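Long-range contacts in D-mandelate dehydrogenase (Rhodotorula graminis, PDB 2W2K), which probably catalyses the NAD(P)-dependent interconversion of D-mandelate and its 2-oxo acid, as a member of the D-isomer specific 2-hydroxyacid dehydrogenase family: residues Arg5-Gly10 / Lys47-Phe52; Gln24-Val29 / Asn323-Leu328; Thr35-Phe40 / Pro68-Leu73; Ala54-Ala59 / Leu319-Ile324; Val83-Gly88 / Ala105-Arg110. All coordinates share one frame; numbering follows the deposited sequence.

Contact 1: residues Arg5-Gly10 / Lys47-Phe52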
# COMPACT_ATOMS: atom_id res chain seq x y z
N ARG B 5 22.09 -8.96 38.97
CA ARG B 5 21.26 -7.76 39.13
C ARG B 5 21.18 -6.98 37.79
O ARG B 5 22.20 -6.83 37.09
CB ARG B 5 21.86 -6.87 40.26
CG ARG B 5 22.07 -7.63 41.63
CD ARG B 5 22.63 -6.71 42.78
NE ARG B 5 21.58 -5.87 43.37
CZ ARG B 5 21.57 -4.53 43.41
NH1 ARG B 5 22.58 -3.79 42.93
NH2 ARG B 5 20.52 -3.92 43.97
N VAL B 6 19.97 -6.53 37.42
CA VAL B 6 19.68 -5.91 36.10
C VAL B 6 19.00 -4.53 36.25
O VAL B 6 17.91 -4.42 36.85
CB VAL B 6 18.79 -6.86 35.22
CG1 VAL B 6 18.50 -6.26 33.81
CG2 VAL B 6 19.41 -8.27 35.09
N LEU B 7 19.65 -3.46 35.74
CA LEU B 7 19.06 -2.12 35.75
C LEU B 7 18.01 -2.02 34.62
O LEU B 7 18.35 -2.27 33.46
CB LEU B 7 20.15 -1.03 35.54
CG LEU B 7 19.64 0.43 35.66
CD1 LEU B 7 19.30 0.73 37.12
CD2 LEU B 7 20.71 1.40 35.16
N LEU B 8 16.78 -1.62 34.96
CA LEU B 8 15.66 -1.44 34.00
C LEU B 8 15.53 0.03 33.60
O LEU B 8 15.25 0.86 34.46
CB LEU B 8 14.34 -1.91 34.63
CG LEU B 8 13.03 -1.70 33.83
CD1 LEU B 8 13.11 -2.39 32.44
CD2 LEU B 8 11.83 -2.21 34.59
N LEU B 9 15.76 0.34 32.31
CA LEU B 9 15.62 1.70 31.78
C LEU B 9 14.20 1.95 31.28
O LEU B 9 13.80 1.47 30.20
CB LEU B 9 16.62 1.98 30.64
CG LEU B 9 18.13 2.01 30.86
CD1 LEU B 9 18.84 2.38 29.51
CD2 LEU B 9 18.56 2.96 31.98
N GLY B 10 13.43 2.69 32.07
CA GLY B 10 12.03 2.96 31.72
C GLY B 10 11.04 1.86 32.08
O GLY B 10 11.29 1.06 33.01
N LYS B 47 26.81 5.86 43.37
CA LYS B 47 26.55 4.40 43.50
C LYS B 47 25.12 4.06 43.97
O LYS B 47 24.93 3.09 44.71
CB LYS B 47 27.60 3.73 44.40
CG LYS B 47 29.05 3.95 43.99
CD LYS B 47 30.00 3.19 44.92
N ARG B 48 24.12 4.86 43.57
CA ARG B 48 22.74 4.74 44.08
C ARG B 48 22.11 3.36 43.84
O ARG B 48 21.36 2.86 44.69
CB ARG B 48 21.82 5.82 43.49
CG ARG B 48 21.99 7.23 44.14
N TYR B 49 22.43 2.74 42.71
CA TYR B 49 21.88 1.41 42.33
C TYR B 49 22.72 0.18 42.80
O TYR B 49 22.31 -0.97 42.58
CB TYR B 49 21.66 1.35 40.79
CG TYR B 49 20.89 2.53 40.20
CD1 TYR B 49 19.51 2.69 40.42
CD2 TYR B 49 21.55 3.49 39.39
CE1 TYR B 49 18.80 3.79 39.86
CE2 TYR B 49 20.86 4.56 38.82
CZ TYR B 49 19.50 4.71 39.06
OH TYR B 49 18.84 5.78 38.50
N GLY B 50 23.87 0.42 43.45
CA GLY B 50 24.84 -0.66 43.75
C GLY B 50 25.53 -1.23 42.49
O GLY B 50 25.40 -0.65 41.40
N ASP B 51 26.25 -2.35 42.66
CA ASP B 51 26.87 -3.08 41.54
C ASP B 51 25.79 -3.86 40.77
O ASP B 51 25.05 -4.63 41.38
CB ASP B 51 27.89 -4.09 42.06
CG ASP B 51 29.28 -3.50 42.37
OD1 ASP B 51 29.44 -2.25 42.41
OD2 ASP B 51 30.22 -4.31 42.57
N PHE B 52 25.70 -3.68 39.45
CA PHE B 52 24.80 -4.50 38.61
C PHE B 52 25.58 -5.14 37.44
O PHE B 52 26.65 -4.62 37.05
CB PHE B 52 23.53 -3.73 38.15
CG PHE B 52 23.81 -2.37 37.54
CD1 PHE B 52 24.07 -2.23 36.15
CD2 PHE B 52 23.78 -1.21 38.34
CE1 PHE B 52 24.33 -0.97 35.58
CE2 PHE B 52 24.03 0.07 37.79
CZ PHE B 52 24.29 0.20 36.40
O HOH W 1 19.43 -1.23 44.38
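Three flat groups shape the contact of Arg5-Gly10 with Lys47-Phe52: the Arg5 guanidinium and the rings of Tyr49 and Phe52. The guanidinium is met at its edge, where two carbonyl oxygens and a water lie near its plane; both rings receive Leu7 over one face. Leu7 CD1 sits 3.9 Å from the Tyr49 ring centroid, displaced toward the rim, whereas Leu7 CB stands over the middle of the Phe52 ring, 4.2 Å from its centroid. Both are CH-pi contacts, and the reach of CD1 to Tyr49 follows from Leu7 CG lying anti to the backbone N (chi1 -175°). Arg5 bends at chi3 (78°) and brings NH1 between two backbone acceptors. The bond from Arg5 NH1 to Tyr49 O, 2.9 Å, runs in the carbonyl plane; that from Arg5 NH1 to Asp51 O, 3.0 Å, comes from well above it. Segment 47-52 leaves helix 37-45 through a Schellman motif and a type I turn, and closes the beta-alpha-beta crossover of strand 28-31, helix 37-45 and strand 54-57, which passes over strand 5-8 between them in the parallel sheet. An alanine in place of Arg5 would remove both NH1 bonds and would probably leave the turn less firmly held against the strand. Arg5 NH2 donates to a water 2.9 Å away, and Arg5 NE pairs with Glu28, so the guanidinium is fixed from several sides. Tyr49 directs its hydroxyl to Ala32 O, while Phe52 CB packs 3.5 Å from Arg5 O.

Contact 2: residues Gln24-Val29 / Asn323-Leu328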
# COMPACT_ATOMS: atom_id res chain seq x y z
N GLN B 24 12.12 -12.05 36.08
CA GLN B 24 12.14 -11.43 37.43
C GLN B 24 12.41 -12.47 38.53
O GLN B 24 12.78 -12.11 39.65
CB GLN B 24 10.83 -10.70 37.73
CG GLN B 24 10.61 -9.39 36.94
CD GLN B 24 9.21 -8.84 37.16
OE1 GLN B 24 9.00 -7.96 38.01
NE2 GLN B 24 8.24 -9.34 36.40
N GLN B 25 12.25 -13.76 38.21
CA GLN B 25 12.61 -14.84 39.16
C GLN B 25 14.13 -15.11 39.10
O GLN B 25 14.79 -15.21 40.14
CB GLN B 25 11.79 -16.12 38.83
CG GLN B 25 11.90 -17.29 39.88
CD GLN B 25 13.27 -17.97 39.92
OE1 GLN B 25 13.85 -18.13 41.01
NE2 GLN B 25 13.78 -18.40 38.75
N LYS B 26 14.67 -15.22 37.89
CA LYS B 26 16.11 -15.46 37.67
C LYS B 26 17.03 -14.28 38.07
O LYS B 26 18.19 -14.50 38.49
CB LYS B 26 16.35 -15.84 36.18
CG LYS B 26 15.73 -17.18 35.75
CD LYS B 26 15.73 -17.34 34.22
CE LYS B 26 15.38 -18.78 33.80
NZ LYS B 26 15.12 -18.88 32.30
N PHE B 27 16.54 -13.05 37.92
CA PHE B 27 17.35 -11.81 38.07
C PHE B 27 16.69 -10.80 39.04
O PHE B 27 15.46 -10.65 39.03
CB PHE B 27 17.45 -11.10 36.70
CG PHE B 27 18.27 -11.85 35.66
CD1 PHE B 27 19.66 -11.99 35.81
CD2 PHE B 27 17.66 -12.40 34.52
CE1 PHE B 27 20.43 -12.69 34.84
CE2 PHE B 27 18.42 -13.08 33.54
CZ PHE B 27 19.81 -13.22 33.72
N GLU B 28 17.48 -10.12 39.87
CA GLU B 28 16.96 -8.97 40.65
C GLU B 28 16.87 -7.73 39.73
O GLU B 28 17.90 -7.17 39.35
CB GLU B 28 17.86 -8.66 41.88
CG GLU B 28 17.38 -7.45 42.70
CD GLU B 28 18.39 -6.99 43.75
OE1 GLU B 28 19.43 -7.66 43.91
OE2 GLU B 28 18.15 -5.94 44.38
N VAL B 29 15.64 -7.33 39.38
CA VAL B 29 15.41 -6.19 38.45
C VAL B 29 15.22 -4.88 39.23
O VAL B 29 14.34 -4.79 40.11
CB VAL B 29 14.18 -6.45 37.50
CG1 VAL B 29 13.92 -5.21 36.56
CG2 VAL B 29 14.47 -7.66 36.62
N ASN B 323 18.68 -12.67 25.19
CA ASN B 323 20.10 -12.30 25.12
C ASN B 323 20.79 -12.29 26.50
O ASN B 323 21.88 -12.90 26.69
CB ASN B 323 20.26 -10.94 24.42
CG ASN B 323 20.38 -11.04 22.88
OD1 ASN B 323 19.78 -10.22 22.14
ND2 ASN B 323 21.13 -12.00 22.41
N ILE B 324 20.17 -11.63 27.47
CA ILE B 324 20.75 -11.51 28.83
C ILE B 324 20.79 -12.87 29.57
O ILE B 324 21.79 -13.22 30.25
CB ILE B 324 20.05 -10.37 29.63
CG1 ILE B 324 20.37 -8.98 29.01
CG2 ILE B 324 20.46 -10.38 31.11
CD1 ILE B 324 19.45 -7.85 29.51
N ASP B 325 19.72 -13.66 29.42
CA ASP B 325 19.64 -15.02 30.01
C ASP B 325 20.76 -15.93 29.47
O ASP B 325 21.52 -16.53 30.26
CB ASP B 325 18.25 -15.63 29.73
CG ASP B 325 17.95 -16.90 30.57
OD1 ASP B 325 18.86 -17.59 31.06
OD2 ASP B 325 16.75 -17.20 30.72
N ARG B 326 20.85 -16.03 28.15
CA ARG B 326 21.95 -16.75 27.47
C ARG B 326 23.35 -16.34 28.00
O ARG B 326 24.13 -17.20 28.41
CB ARG B 326 21.91 -16.57 25.95
CG ARG B 326 20.77 -17.31 25.26
CD ARG B 326 20.64 -16.94 23.76
NE ARG B 326 21.84 -17.27 22.97
CZ ARG B 326 22.05 -18.40 22.29
NH1 ARG B 326 21.14 -19.37 22.28
NH2 ARG B 326 23.19 -18.55 21.61
N PHE B 327 23.63 -15.03 27.98
CA PHE B 327 24.98 -14.49 28.24
C PHE B 327 25.41 -14.53 29.73
O PHE B 327 26.59 -14.73 30.02
CB PHE B 327 25.07 -13.05 27.68
CG PHE B 327 26.48 -12.56 27.46
CD1 PHE B 327 27.23 -12.97 26.35
CD2 PHE B 327 27.07 -11.67 28.37
CE1 PHE B 327 28.53 -12.51 26.13
CE2 PHE B 327 28.39 -11.19 28.16
CZ PHE B 327 29.11 -11.61 27.04
N LEU B 328 24.47 -14.36 30.65
CA LEU B 328 24.79 -14.40 32.11
C LEU B 328 24.57 -15.75 32.81
O LEU B 328 25.25 -16.03 33.82
CB LEU B 328 24.02 -13.31 32.89
CG LEU B 328 24.35 -11.84 32.60
CD1 LEU B 328 23.62 -10.92 33.60
CD2 LEU B 328 25.88 -11.59 32.64
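Lys26 NZ and Asp325 OD2, 2.8 Å apart, form a salt bridge between the end of helix 17-26 and the long helix 310-330. The ammonium approaches the syn lone pair of the carboxylate oxygen. Lys26, extended beyond CG, brings NZ there with its side chain at about a right angle to that of Asp325, whose CG is anti to its backbone N (chi1 -167°). Beside this pair the Phe27 ring reaches helix 310-330 with its CE1-CZ end: Phe27 CZ lies 3.9 Å from Ile324 CG2, Phe27 CE1 is 3.9 Å from Leu328 CD1, and Asp325 CA stands at the ring edge, 4.1 Å from Phe27 CZ. Ile324 and Leu328 are one turn apart, so the tip of the ring meets residues of successive turns. In the next shell, Asp22 on the preceding turn gives Lys26 NZ a second carboxylate partner, and Gln330 makes a weak bond to Asp325 OD1. Phe23 meets the Phe27 ring at about 45°, and Pro4 also touches it. The two helices, far apart in sequence, thus pack on one face of the same domain's parallel sheet. An ammonium held by two carboxylates is likely to stay protonated, with the charge pair at the partly exposed margin and the aromatic ring buried.

Contact 3: residues Thr35-Phe40 / Pro68-Leu73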
# COMPACT_ATOMS: atom_id res chain seq x y z
N THR B 35 14.77 10.70 36.05
CA THR B 35 14.28 12.10 36.03
C THR B 35 14.88 12.88 34.84
O THR B 35 14.19 13.16 33.86
CB THR B 35 14.55 12.86 37.38
OG1 THR B 35 15.96 12.86 37.69
CG2 THR B 35 13.79 12.23 38.55
N THR B 36 16.16 13.24 34.93
CA THR B 36 16.89 13.90 33.82
C THR B 36 18.23 13.20 33.57
O THR B 36 18.70 12.45 34.42
CB THR B 36 17.15 15.42 34.09
OG1 THR B 36 18.09 15.58 35.18
CG2 THR B 36 15.84 16.15 34.42
N HIS B 37 18.84 13.46 32.41
CA HIS B 37 20.15 12.90 32.07
C HIS B 37 21.24 13.25 33.11
O HIS B 37 22.03 12.37 33.54
CB HIS B 37 20.57 13.37 30.67
CG HIS B 37 22.04 13.24 30.39
ND1 HIS B 37 22.61 12.09 29.88
CD2 HIS B 37 23.06 14.13 30.53
CE1 HIS B 37 23.91 12.27 29.73
NE2 HIS B 37 24.21 13.50 30.13
N ASP B 38 21.32 14.54 33.48
CA ASP B 38 22.35 14.97 34.44
C ASP B 38 22.11 14.33 35.82
O ASP B 38 23.07 13.98 36.52
CB ASP B 38 22.42 16.51 34.55
CG ASP B 38 23.30 17.17 33.44
OD1 ASP B 38 24.17 16.51 32.81
OD2 ASP B 38 23.12 18.38 33.23
N GLY B 39 20.84 14.19 36.19
CA GLY B 39 20.44 13.52 37.44
C GLY B 39 20.81 12.03 37.49
O GLY B 39 21.17 11.52 38.57
N PHE B 40 20.75 11.35 36.34
CA PHE B 40 21.18 9.92 36.18
C PHE B 40 22.69 9.78 36.30
O PHE B 40 23.18 8.85 36.96
CB PHE B 40 20.69 9.36 34.81
CG PHE B 40 20.98 7.87 34.58
CD1 PHE B 40 20.51 6.88 35.46
CD2 PHE B 40 21.65 7.47 33.44
CE1 PHE B 40 20.76 5.50 35.21
CE2 PHE B 40 21.91 6.10 33.15
CZ PHE B 40 21.46 5.12 34.05
N PRO B 68 22.25 11.63 26.24
CA PRO B 68 23.00 10.59 25.52
C PRO B 68 23.76 9.67 26.48
O PRO B 68 24.10 10.09 27.61
CB PRO B 68 23.99 11.40 24.68
CG PRO B 68 24.29 12.61 25.54
CD PRO B 68 22.98 12.92 26.25
N TRP B 69 24.01 8.44 26.03
CA TRP B 69 24.99 7.55 26.67
C TRP B 69 26.38 7.92 26.12
O TRP B 69 26.98 7.21 25.29
CB TRP B 69 24.59 6.05 26.47
CG TRP B 69 23.48 5.62 27.43
CD1 TRP B 69 22.17 6.08 27.45
CD2 TRP B 69 23.57 4.67 28.52
NE1 TRP B 69 21.46 5.48 28.47
CE2 TRP B 69 22.29 4.62 29.15
CE3 TRP B 69 24.61 3.88 29.05
CZ2 TRP B 69 22.03 3.81 30.27
CZ3 TRP B 69 24.33 3.05 30.16
CH2 TRP B 69 23.06 3.03 30.75
N ASN B 70 26.87 9.08 26.57
CA ASN B 70 28.19 9.58 26.16
C ASN B 70 29.34 9.02 27.02
O ASN B 70 29.10 8.28 27.99
CB ASN B 70 28.23 11.14 26.11
CG ASN B 70 27.88 11.82 27.46
OD1 ASN B 70 27.77 11.18 28.50
ND2 ASN B 70 27.74 13.15 27.42
N ALA B 71 30.57 9.36 26.66
CA ALA B 71 31.77 8.96 27.44
C ALA B 71 31.69 9.32 28.94
O ALA B 71 32.10 8.50 29.79
CB ALA B 71 33.04 9.55 26.81
N ASP B 72 31.22 10.54 29.27
CA ASP B 72 31.13 10.98 30.68
C ASP B 72 30.15 10.12 31.51
O ASP B 72 30.48 9.73 32.63
CB ASP B 72 30.77 12.47 30.83
CG ASP B 72 30.96 12.98 32.28
OD1 ASP B 72 32.10 12.91 32.82
OD2 ASP B 72 29.99 13.45 32.90
N LEU B 73 28.95 9.87 30.97
CA LEU B 73 27.97 8.96 31.62
C LEU B 73 28.57 7.55 31.83
O LEU B 73 28.50 6.98 32.94
CB LEU B 73 26.67 8.93 30.78
CG LEU B 73 25.47 8.11 31.30
CD1 LEU B 73 24.16 8.62 30.77
CD2 LEU B 73 25.62 6.60 30.95
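The side chains of His37 and Pro68 cross at about a right angle, with Pro68 CD over one imidazole face, 3.9 Å from its centroid, in a CH-pi contact offset toward the rim. His37 CG is anti to the backbone N (chi1 161°), which carries the ring from the first turn of helix 37-45 to the loop ahead of helix 71-74. His37 CE1 lies 3.0 Å from Pro68 O and also touches Leu73 CD1 at 3.8 Å. That same methyl lies at the edge of the Phe40 ring, 3.8 Å from Phe40 CD2, so Leu73 CD1 serves both rings. The planes of Phe40 and the Trp69 six-membered ring are inclined at 55°, and their closest approach is Phe40 CE2 to Trp69 CZ2, 3.7 Å. Both helices start here with N-caps: Thr36 OG1 accepts from Gly39 N, and Asn70 OD1 accepts from Leu73 N at 3.0 Å. An alanine at His37 would lose the imidazole against Pro68 and Leu73 and would probably loosen the helix start from this loop. No hydrogen bond crosses between the segments; the imidazole's ND1 and the indole's NE1 turn instead to Ser66, and the bond from His37 ND1 to Ser66 O is consistent with a proton on ND1.

Contact 4: residues Ala54-Ala59 / Leu319-Ile324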
# COMPACT_ATOMS: atom_id res chain seq x y z
N ALA B 54 23.95 -6.33 34.36
CA ALA B 54 23.31 -6.07 33.06
C ALA B 54 22.41 -4.82 33.08
O ALA B 54 22.01 -4.33 34.17
CB ALA B 54 22.48 -7.33 32.60
N ILE B 55 22.12 -4.30 31.88
CA ILE B 55 21.11 -3.27 31.65
C ILE B 55 20.14 -3.78 30.55
O ILE B 55 20.61 -4.32 29.53
CB ILE B 55 21.77 -1.92 31.16
CG1 ILE B 55 22.75 -1.34 32.20
CG2 ILE B 55 20.67 -0.89 30.83
CD1 ILE B 55 23.91 -0.50 31.53
N ILE B 56 18.83 -3.56 30.74
CA ILE B 56 17.78 -3.88 29.73
C ILE B 56 16.87 -2.67 29.38
O ILE B 56 16.52 -1.84 30.26
CB ILE B 56 16.92 -5.15 30.20
CG1 ILE B 56 16.18 -5.82 29.00
CG2 ILE B 56 16.02 -4.81 31.40
CD1 ILE B 56 15.50 -7.20 29.29
N LYS B 57 16.52 -2.57 28.10
CA LYS B 57 15.73 -1.44 27.56
C LYS B 57 14.71 -2.06 26.58
O LYS B 57 15.06 -2.46 25.44
CB LYS B 57 16.69 -0.44 26.85
CG LYS B 57 16.07 0.95 26.39
CD LYS B 57 17.09 1.69 25.49
CE LYS B 57 16.65 3.10 25.02
NZ LYS B 57 15.46 3.13 24.09
N LEU B 58 13.45 -2.19 27.03
CA LEU B 58 12.43 -3.03 26.36
C LEU B 58 11.72 -2.42 25.14
O LEU B 58 11.03 -3.14 24.39
CB LEU B 58 11.38 -3.51 27.39
CG LEU B 58 11.91 -4.43 28.51
CD1 LEU B 58 10.90 -4.54 29.67
CD2 LEU B 58 12.21 -5.80 27.99
N ALA B 59 11.87 -1.10 24.95
CA ALA B 59 11.22 -0.40 23.84
C ALA B 59 12.07 0.79 23.38
O ALA B 59 12.81 1.38 24.17
CB ALA B 59 9.79 0.09 24.23
N LEU B 319 13.90 -10.86 22.32
CA LEU B 319 15.36 -10.78 22.07
C LEU B 319 16.13 -10.19 23.27
O LEU B 319 17.16 -10.75 23.68
CB LEU B 319 15.66 -10.00 20.76
CG LEU B 319 15.39 -10.75 19.43
CD1 LEU B 319 15.53 -9.76 18.26
CD2 LEU B 319 16.35 -11.95 19.27
N THR B 320 15.65 -9.08 23.82
CA THR B 320 16.34 -8.45 24.98
C THR B 320 16.46 -9.41 26.18
O THR B 320 17.56 -9.57 26.74
CB THR B 320 15.71 -7.09 25.41
OG1 THR B 320 14.30 -7.25 25.68
CG2 THR B 320 15.95 -5.99 24.31
N MET B 321 15.34 -10.04 26.56
CA MET B 321 15.33 -10.97 27.72
C MET B 321 16.19 -12.22 27.47
O MET B 321 17.00 -12.60 28.32
CB MET B 321 13.89 -11.37 28.10
CG MET B 321 13.02 -10.23 28.68
SD MET B 321 11.42 -10.83 29.33
CE MET B 321 10.25 -10.08 28.21
N THR B 322 16.02 -12.84 26.29
CA THR B 322 16.78 -14.04 25.90
C THR B 322 18.29 -13.81 25.78
O THR B 322 19.09 -14.65 26.22
CB THR B 322 16.19 -14.70 24.57
OG1 THR B 322 14.80 -15.01 24.77
CG2 THR B 322 16.95 -15.97 24.19
N ASN B 323 18.68 -12.67 25.19
CA ASN B 323 20.10 -12.30 25.12
C ASN B 323 20.79 -12.29 26.50
O ASN B 323 21.88 -12.90 26.69
CB ASN B 323 20.26 -10.94 24.42
CG ASN B 323 20.38 -11.04 22.88
OD1 ASN B 323 19.78 -10.22 22.14
ND2 ASN B 323 21.13 -12.00 22.41
N ILE B 324 20.17 -11.63 27.47
CA ILE B 324 20.75 -11.51 28.83
C ILE B 324 20.79 -12.87 29.57
O ILE B 324 21.79 -13.22 30.25
CB ILE B 324 20.05 -10.37 29.63
CG1 ILE B 324 20.37 -8.98 29.01
CG2 ILE B 324 20.46 -10.38 31.11
CD1 ILE B 324 19.45 -7.85 29.51
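Strand 54-57, the middle strand of the five-stranded parallel sheet, is covered on one face by helix 310-330, whose segment 319-324 runs antiparallel to it at 167° with the axes 8.9 Å apart. This is alpha/beta layer packing, joining a helix near the C-terminus to a sheet built from the N-terminal part of the chain. Ala54 and Ile56, two apart on the strand, face the helix, and Ile55 and Lys57 point the other way. Ile324 bridges the strand residues with its two branches: CG2 lies 4.0 Å from Ala54 CB, while CD1, at the end of CG1, reaches 3.8 Å from Ile56 CB. Ile56 holds CG1 anti to its backbone N (chi1 -160°), so that CD1 extends over the helix to meet Met321 CG at 4.0 Å; the Ile56 side chain crosses that of Thr320 at about a right angle. Phe23 and Met321 close round Ile56 from helix 17-26 and helix 310-330. Lys57, on the far face, gives its buried ammonium to Ala59 O, Asn62 O and the Tyr67 hydroxyl. Thr320 carries OG1 in the crowded position between backbone N and carbonyl carbon; the hydroxyl bonds to Phe316 O in its own helix and meets Leu58 CD2 at 3.4 Å.

Contact 5: residues Val83-Gly88 / Ala105-Arg110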
# COMPACT_ATOMS: atom_id res chain seq x y z
N VAL B 83 26.94 -6.69 30.29
CA VAL B 83 26.11 -6.70 29.07
C VAL B 83 24.95 -5.70 29.12
O VAL B 83 24.35 -5.50 30.18
CB VAL B 83 25.57 -8.18 28.73
CG1 VAL B 83 24.73 -8.77 29.87
CG2 VAL B 83 24.77 -8.24 27.40
N PHE B 84 24.62 -5.11 27.95
CA PHE B 84 23.50 -4.15 27.76
C PHE B 84 22.73 -4.63 26.51
O PHE B 84 23.32 -4.70 25.42
CB PHE B 84 24.13 -2.75 27.52
CG PHE B 84 23.14 -1.57 27.42
CD1 PHE B 84 21.74 -1.73 27.32
CD2 PHE B 84 23.66 -0.27 27.36
CE1 PHE B 84 20.87 -0.59 27.20
CE2 PHE B 84 22.81 0.88 27.24
CZ PHE B 84 21.41 0.71 27.16
N ALA B 85 21.44 -5.01 26.66
CA ALA B 85 20.58 -5.38 25.52
C ALA B 85 19.45 -4.35 25.33
O ALA B 85 18.74 -4.03 26.30
CB ALA B 85 19.98 -6.83 25.71
N ALA B 86 19.24 -3.88 24.09
CA ALA B 86 18.25 -2.81 23.81
C ALA B 86 17.36 -3.11 22.61
O ALA B 86 17.82 -3.72 21.64
CB ALA B 86 18.96 -1.46 23.58
N ALA B 87 16.09 -2.66 22.69
CA ALA B 87 15.16 -2.67 21.56
C ALA B 87 15.65 -1.81 20.38
O ALA B 87 16.35 -0.83 20.59
CB ALA B 87 13.78 -2.18 22.02
N GLY B 88 15.27 -2.20 19.15
CA GLY B 88 15.54 -1.40 17.94
C GLY B 88 16.90 -1.70 17.31
O GLY B 88 17.58 -2.65 17.70
N ALA B 105 29.67 -5.92 26.72
CA ALA B 105 29.10 -6.43 25.47
C ALA B 105 27.76 -5.75 25.18
O ALA B 105 26.98 -5.51 26.11
CB ALA B 105 28.90 -7.97 25.57
N PHE B 106 27.49 -5.44 23.91
CA PHE B 106 26.20 -4.83 23.51
C PHE B 106 25.43 -5.73 22.51
O PHE B 106 26.03 -6.39 21.66
CB PHE B 106 26.43 -3.42 22.93
CG PHE B 106 25.15 -2.63 22.64
CD1 PHE B 106 24.36 -2.13 23.69
CD2 PHE B 106 24.76 -2.36 21.32
CE1 PHE B 106 23.16 -1.40 23.44
CE2 PHE B 106 23.57 -1.63 21.05
CZ PHE B 106 22.77 -1.15 22.12
N ALA B 107 24.11 -5.73 22.64
CA ALA B 107 23.20 -6.33 21.66
C ALA B 107 22.07 -5.35 21.34
O ALA B 107 21.45 -4.77 22.25
CB ALA B 107 22.61 -7.63 22.21
N ASN B 108 21.81 -5.17 20.04
CA ASN B 108 20.54 -4.55 19.61
C ASN B 108 19.48 -5.66 19.38
O ASN B 108 19.63 -6.78 19.88
CB ASN B 108 20.74 -3.66 18.37
CG ASN B 108 21.31 -4.43 17.16
OD1 ASN B 108 21.25 -5.65 17.09
ND2 ASN B 108 21.83 -3.68 16.17
N SER B 109 18.40 -5.33 18.67
CA SER B 109 17.35 -6.29 18.34
C SER B 109 17.20 -6.37 16.81
O SER B 109 16.08 -6.39 16.28
CB SER B 109 16.02 -5.91 19.07
OG SER B 109 16.19 -5.90 20.50
N ARG B 110 18.34 -6.42 16.11
CA ARG B 110 18.38 -6.59 14.63
C ARG B 110 17.46 -7.72 14.10
O ARG B 110 17.49 -8.88 14.60
CB ARG B 110 19.84 -6.79 14.15
CG ARG B 110 20.00 -7.09 12.65
CD ARG B 110 21.45 -7.45 12.25
NE ARG B 110 22.04 -8.51 13.08
CZ ARG B 110 21.79 -9.81 12.96
NH1 ARG B 110 20.96 -10.28 12.04
NH2 ARG B 110 22.37 -10.66 13.80
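Strands 83-86 and 105-107 are joined through helix 96-101 as a beta-alpha-beta unit and lie side by side, parallel, at one margin of the five-stranded sheet. The tight part is the strand pairing itself. Ala105 O accepts from Phe84 N at 3.0 Å, Phe84 O takes Ala107 N, and Ala107 O takes Ala86 N, with CA-H...O contacts beside them. Val83, Ala85, Ala105 and Ala107 share the sheet face packed by helix 310-330, where Phe327 touches Val83 and Asn323 touches Ala107. Phe84 and Phe106 point the other way, side by side, each with CG anti to its backbone N. Their rings form a T-shaped pair with planes at 89° and centroids 5.4 Å apart: the CD1-CE1 edge of Phe106 is directed at the face of Phe84. The far tip of Phe106, CZ, rests 4.1 Å from Ala86 CB, and Leu94, Leu96 and Leu99 also pack against that ring. After the strands the regular bonding changes but stays close: Gly88, with positive phi, turns its carbonyl to Ser109 N at 3.0 Å, and Asn108 CB packs 3.4 Å from Gly88 O. The solvent side begins at Asn108 and Arg110. Arg110 is exposed, its CB directed away from segment 83-88; its side chain comes within about 7 Å of the side chain of Ala173, a residue of the NAD(+) site. Asn108 OD1 accepts from Arg110 N in an Asx turn. Ser109 OG, anti to its carbonyl carbon (chi1 -60°), donates to Ala86 O at 3.0 Å from above the carbonyl plane.

Contacts 1, 2, 4 and 5 all reach the five-stranded parallel sheet, and contact 3 lies beyond it among the helix starts. Contacts 4 and 5 are buried: contact 4 packs helix against strand through aliphatic groups, contact 5 pairs strands by backbone bonds and a ring pair. Contacts 1, 2 and 3 are only partly buried; charge enters in 1 and 2, whereas contact 3 combines ring packing with capped helix starts and no hydrogen bond between its segments. Helix 310-330 serves both 2 and 4, which share Ile324. Salt-bridged Arg5 and Glu28 tie contact 1 to contact 2, while Trp69 of contact 3 touches Leu9, Ile55 and Phe84 of contacts 1, 4 and 5.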